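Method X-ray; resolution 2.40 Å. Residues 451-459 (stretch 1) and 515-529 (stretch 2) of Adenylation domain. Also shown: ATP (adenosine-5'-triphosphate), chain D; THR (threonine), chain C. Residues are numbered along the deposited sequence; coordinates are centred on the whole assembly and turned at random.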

# COMPACT_ATOMS: atom_id res chain seq x y z
N ALA A 451 2.30 -16.41 -10.06
CA ALA A 451 2.07 -16.34 -11.50
C ALA A 451 1.51 -14.98 -11.95
O ALA A 451 0.73 -14.36 -11.23
CB ALA A 451 1.12 -17.46 -11.92
N VAL A 452 1.90 -14.54 -13.14
CA VAL A 452 1.31 -13.37 -13.80
C VAL A 452 0.84 -13.79 -15.19
O VAL A 452 1.63 -14.28 -15.99
CB VAL A 452 2.32 -12.22 -13.92
CG1 VAL A 452 1.74 -11.06 -14.75
CG2 VAL A 452 2.76 -11.76 -12.56
N VAL A 453 -0.45 -13.62 -15.46
CA VAL A 453 -1.00 -14.03 -16.74
C VAL A 453 -1.54 -12.81 -17.47
O VAL A 453 -2.30 -12.03 -16.88
CB VAL A 453 -2.13 -15.08 -16.58
CG1 VAL A 453 -2.72 -15.44 -17.95
CG2 VAL A 453 -1.64 -16.32 -15.87
N TRP A 454 -1.15 -12.62 -18.72
CA TRP A 454 -1.70 -11.50 -19.49
C TRP A 454 -1.87 -11.79 -20.99
O TRP A 454 -1.38 -12.79 -21.49
CB TRP A 454 -0.82 -10.24 -19.30
CG TRP A 454 0.49 -10.26 -20.00
CD1 TRP A 454 0.84 -9.55 -21.12
CD2 TRP A 454 1.65 -11.00 -19.62
NE1 TRP A 454 2.15 -9.81 -21.45
CE2 TRP A 454 2.67 -10.70 -20.55
CE3 TRP A 454 1.92 -11.91 -18.58
CZ2 TRP A 454 3.94 -11.26 -20.47
CZ3 TRP A 454 3.18 -12.47 -18.50
CH2 TRP A 454 4.18 -12.15 -19.45
N VAL A 455 -2.59 -10.92 -21.67
CA VAL A 455 -2.63 -10.96 -23.12
C VAL A 455 -1.41 -10.22 -23.66
O VAL A 455 -1.15 -9.08 -23.31
CB VAL A 455 -3.94 -10.35 -23.69
CG1 VAL A 455 -3.94 -10.43 -25.23
CG2 VAL A 455 -5.14 -11.11 -23.13
N HIS A 456 -0.61 -10.89 -24.47
CA HIS A 456 0.58 -10.24 -25.02
C HIS A 456 0.45 -9.99 -26.51
O HIS A 456 0.08 -10.90 -27.25
CB HIS A 456 1.81 -11.09 -24.74
CG HIS A 456 3.10 -10.38 -24.96
ND1 HIS A 456 3.64 -9.51 -24.03
CD2 HIS A 456 3.98 -10.43 -25.98
CE1 HIS A 456 4.79 -9.05 -24.48
NE2 HIS A 456 5.02 -9.60 -25.66
N GLU A 457 0.76 -8.78 -26.95
CA GLU A 457 0.75 -8.51 -28.38
C GLU A 457 2.09 -8.92 -28.99
O GLU A 457 3.09 -8.23 -28.84
CB GLU A 457 0.45 -7.04 -28.66
CG GLU A 457 -0.47 -6.82 -29.85
CD GLU A 457 -0.39 -5.40 -30.40
OE1 GLU A 457 0.31 -5.21 -31.42
OE2 GLU A 457 -1.04 -4.48 -29.84
N PHE A 458 2.11 -10.07 -29.66
CA PHE A 458 3.34 -10.56 -30.28
C PHE A 458 3.55 -9.71 -31.53
O PHE A 458 4.67 -9.30 -31.86
CB PHE A 458 3.23 -12.05 -30.62
CG PHE A 458 3.34 -12.95 -29.43
CD1 PHE A 458 2.23 -13.23 -28.65
CD2 PHE A 458 4.57 -13.52 -29.07
CE1 PHE A 458 2.32 -14.06 -27.54
CE2 PHE A 458 4.67 -14.35 -27.96
CZ PHE A 458 3.54 -14.61 -27.19
N ALA A 459 2.44 -9.46 -32.20
CA ALA A 459 2.33 -8.53 -33.30
C ALA A 459 0.91 -8.01 -33.24
O ALA A 459 0.07 -8.61 -32.56
CB ALA A 459 2.61 -9.21 -34.63
N LYS A 515 4.30 -5.33 -4.80
CA LYS A 515 3.46 -6.06 -5.77
C LYS A 515 4.23 -6.45 -7.05
O LYS A 515 5.26 -5.85 -7.39
CB LYS A 515 2.21 -5.25 -6.14
CG LYS A 515 1.30 -4.95 -4.99
CD LYS A 515 0.22 -3.96 -5.39
CE LYS A 515 -0.41 -3.32 -4.17
NZ LYS A 515 -1.55 -2.45 -4.52
N ALA A 516 3.70 -7.46 -7.74
CA ALA A 516 4.21 -7.85 -9.06
C ALA A 516 4.00 -6.73 -10.07
O ALA A 516 2.88 -6.25 -10.27
CB ALA A 516 3.52 -9.11 -9.53
N ASP A 517 5.09 -6.31 -10.71
CA ASP A 517 5.03 -5.27 -11.72
C ASP A 517 4.67 -5.94 -13.05
O ASP A 517 5.49 -6.64 -13.64
CB ASP A 517 6.38 -4.54 -11.79
CG ASP A 517 6.39 -3.34 -12.76
OD1 ASP A 517 5.41 -3.11 -13.52
OD2 ASP A 517 7.42 -2.61 -12.72
N ARG A 518 3.43 -5.74 -13.48
CA ARG A 518 2.88 -6.40 -14.67
C ARG A 518 3.54 -5.89 -15.97
O ARG A 518 3.93 -6.69 -16.84
CB ARG A 518 1.35 -6.23 -14.72
CG ARG A 518 0.58 -6.86 -13.50
CD ARG A 518 -0.98 -6.82 -13.65
NE ARG A 518 -1.44 -7.72 -14.71
CZ ARG A 518 -1.77 -9.01 -14.56
NH1 ARG A 518 -1.76 -9.58 -13.36
NH2 ARG A 518 -2.15 -9.72 -15.61
N ALA A 519 3.66 -4.56 -16.10
CA ALA A 519 4.36 -3.95 -17.24
C ALA A 519 5.82 -4.40 -17.34
O ALA A 519 6.37 -4.52 -18.44
CB ALA A 519 4.30 -2.43 -17.14
N SER A 520 6.46 -4.65 -16.20
CA SER A 520 7.80 -5.25 -16.16
C SER A 520 7.87 -6.73 -16.56
O SER A 520 8.90 -7.25 -16.95
CB SER A 520 8.39 -5.11 -14.76
OG SER A 520 9.77 -5.35 -14.76
N VAL A 521 6.78 -7.45 -16.40
CA VAL A 521 6.86 -8.86 -16.74
C VAL A 521 6.72 -8.98 -18.25
O VAL A 521 7.47 -9.69 -18.90
CB VAL A 521 5.80 -9.70 -15.98
CG1 VAL A 521 5.68 -11.06 -16.58
CG2 VAL A 521 6.19 -9.82 -14.52
N ALA A 522 5.77 -8.24 -18.80
CA ALA A 522 5.55 -8.21 -20.24
C ALA A 522 6.80 -7.78 -21.02
O ALA A 522 7.06 -8.31 -22.09
CB ALA A 522 4.38 -7.30 -20.58
N ARG A 523 7.57 -6.84 -20.48
CA ARG A 523 8.78 -6.40 -21.17
C ARG A 523 9.92 -7.42 -21.11
O ARG A 523 10.67 -7.57 -22.08
CB ARG A 523 9.25 -5.05 -20.62
CG ARG A 523 8.34 -3.89 -21.02
CD ARG A 523 8.93 -2.54 -20.70
NE ARG A 523 8.05 -1.75 -19.84
CZ ARG A 523 8.29 -1.50 -18.55
NH1 ARG A 523 9.38 -1.97 -17.98
NH2 ARG A 523 7.43 -0.77 -17.84
N ALA A 524 10.04 -8.12 -19.99
CA ALA A 524 11.08 -9.13 -19.83
C ALA A 524 10.79 -10.31 -20.75
O ALA A 524 11.69 -10.90 -21.35
CB ALA A 524 11.16 -9.58 -18.37
N PHE A 525 9.52 -10.66 -20.83
CA PHE A 525 9.04 -11.73 -21.67
C PHE A 525 9.40 -11.42 -23.11
O PHE A 525 10.07 -12.21 -23.80
CB PHE A 525 7.53 -11.89 -21.51
CG PHE A 525 6.91 -12.85 -22.47
CD1 PHE A 525 6.40 -12.41 -23.70
CD2 PHE A 525 6.83 -14.20 -22.16
CE1 PHE A 525 5.83 -13.30 -24.60
CE2 PHE A 525 6.26 -15.10 -23.06
CZ PHE A 525 5.76 -14.64 -24.28
N ASP A 526 8.96 -10.25 -23.55
CA ASP A 526 9.20 -9.80 -24.92
C ASP A 526 10.68 -9.86 -25.33
O ASP A 526 11.00 -10.26 -26.44
CB ASP A 526 8.65 -8.38 -25.07
CG ASP A 526 8.28 -8.06 -26.50
OD1 ASP A 526 9.19 -7.71 -27.28
OD2 ASP A 526 7.09 -8.17 -26.83
N GLU A 527 11.57 -9.48 -24.42
CA GLU A 527 13.00 -9.45 -24.74
C GLU A 527 13.63 -10.85 -24.73
O GLU A 527 14.56 -11.12 -25.49
CB GLU A 527 13.73 -8.48 -23.79
CG GLU A 527 15.20 -8.78 -23.50
CD GLU A 527 15.43 -9.93 -22.50
OE1 GLU A 527 14.54 -10.18 -21.64
OE2 GLU A 527 16.49 -10.60 -22.59
N ARG A 528 13.13 -11.73 -23.86
CA ARG A 528 13.59 -13.12 -23.85
C ARG A 528 13.09 -13.93 -25.06
O ARG A 528 13.68 -14.94 -25.43
CB ARG A 528 13.20 -13.81 -22.53
CG ARG A 528 13.13 -15.35 -22.61
CD ARG A 528 14.36 -16.08 -22.07
NE ARG A 528 14.47 -17.44 -22.63
CZ ARG A 528 15.00 -17.72 -23.82
NH1 ARG A 528 15.47 -16.75 -24.59
NH2 ARG A 528 15.06 -18.98 -24.25
N ARG A 529 12.01 -13.48 -25.68
CA ARG A 529 11.42 -14.23 -26.78
C ARG A 529 12.23 -14.12 -28.07
O ARG A 529 12.23 -15.04 -28.89
CB ARG A 529 9.96 -13.81 -27.00
CG ARG A 529 9.69 -12.59 -27.89
CD ARG A 529 8.19 -12.32 -27.84
NE ARG A 529 7.70 -11.11 -28.51
CZ ARG A 529 7.27 -11.05 -29.77
NH1 ARG A 529 7.31 -12.11 -30.57
NH2 ARG A 529 6.82 -9.90 -30.24
OXT ARG A 529 12.95 -13.15 -28.31
PG ATP D . -3.43 2.51 -9.33
O1G ATP D . -4.79 2.00 -9.81
O2G ATP D . -2.58 3.10 -10.41
O3G ATP D . -3.49 3.45 -8.14
PB ATP D . -2.70 0.31 -7.54
O1B ATP D . -4.01 -0.44 -7.79
O2B ATP D . -1.48 -0.44 -7.10
O3B ATP D . -2.53 1.18 -8.91
PA ATP D . -2.96 1.36 -4.99
O1A ATP D . -3.93 2.39 -4.47
O2A ATP D . -1.59 1.27 -4.33
O3A ATP D . -2.83 1.57 -6.57
O5' ATP D . -3.60 -0.14 -5.06
C5' ATP D . -4.96 -0.47 -4.77
C4' ATP D . -5.39 -1.70 -5.58
O4' ATP D . -5.00 -2.90 -4.94
C3' ATP D . -6.88 -1.79 -5.85
O3' ATP D . -7.07 -1.43 -7.21
C2' ATP D . -7.25 -3.23 -5.63
O2' ATP D . -7.39 -3.85 -6.91
C1' ATP D . -6.07 -3.86 -4.93
N9 ATP D . -6.38 -4.22 -3.52
C8 ATP D . -6.06 -3.48 -2.43
N7 ATP D . -6.47 -4.06 -1.27
C5 ATP D . -7.06 -5.22 -1.61
C6 ATP D . -7.70 -6.31 -0.86
N6 ATP D . -7.78 -6.26 0.49
N1 ATP D . -8.21 -7.35 -1.55
C2 ATP D . -8.15 -7.36 -2.90
N3 ATP D . -7.56 -6.41 -3.67
C4 ATP D . -7.01 -5.32 -3.09
N THR C . -3.36 1.44 -0.16
CA THR C . -2.55 0.24 -0.38
C THR C . -2.65 -0.09 -1.84
O THR C . -1.98 -0.94 -2.46
CB THR C . -3.03 -0.98 0.44
OG1 THR C . -4.45 -1.14 0.29
CG2 THR C . -2.67 -0.80 1.91
OXT THR C . -3.52 0.57 -2.39

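A chain of polar and charged groups crosses this contact in relay. Trp454 NE1 donates to His456 ND1 at 3.0 Å, within the strand. The other ring nitrogen, His456 NE2, donates to Asp526 OD2 on the helix at 2.8 Å. The same oxygen, Asp526 OD2, forms a salt bridge with Arg529 NE at 3.4 Å. One imidazole thus accepts on one nitrogen and donates on the other, and its carboxylate partner is held by a cation from the C-terminal residue.

The backbones run steeply across each other. Strand 451-457 and helix 518-528 make an angle of 75°, with a closest approach of 9.5 Å between axes. Val452, Trp454 and His456 are every second residue of the strand, and all three point their CA-to-CB bonds toward the helix. Val453 points away, yet its carbonyl still takes part: Arg518 NH2 reaches Val453 O at 2.6 Å, a weak bond because its angle is bent to 126°.

Apolar contacts lie beside these polar links. Val452 CG2 lies 4.1 Å from Ala516 CB, and Val452 CG1 sits over one face of the Arg518 guanidinium, an alkyl group over a charged planar group. Trp454 CH2 meets Val521 CG1 at 3.4 Å. The indole lies close to Ala522, with Trp454 CZ2 3.5 Å from Ala522 CA.

Phe525 is the aromatic centre. The edge of Trp454 faces its ring, with planes at 85°. The edge of Phe525 in turn meets the face of His456, centroids 4.8 Å apart. Phe458 CZ touches Phe525 CZ at 3.7 Å.

Arg529 closes the far end. Arg529 NH2 donates weakly to Phe458 O at 2.8 Å, while Phe458 CD2 lies over one face of the Arg529 guanidinium.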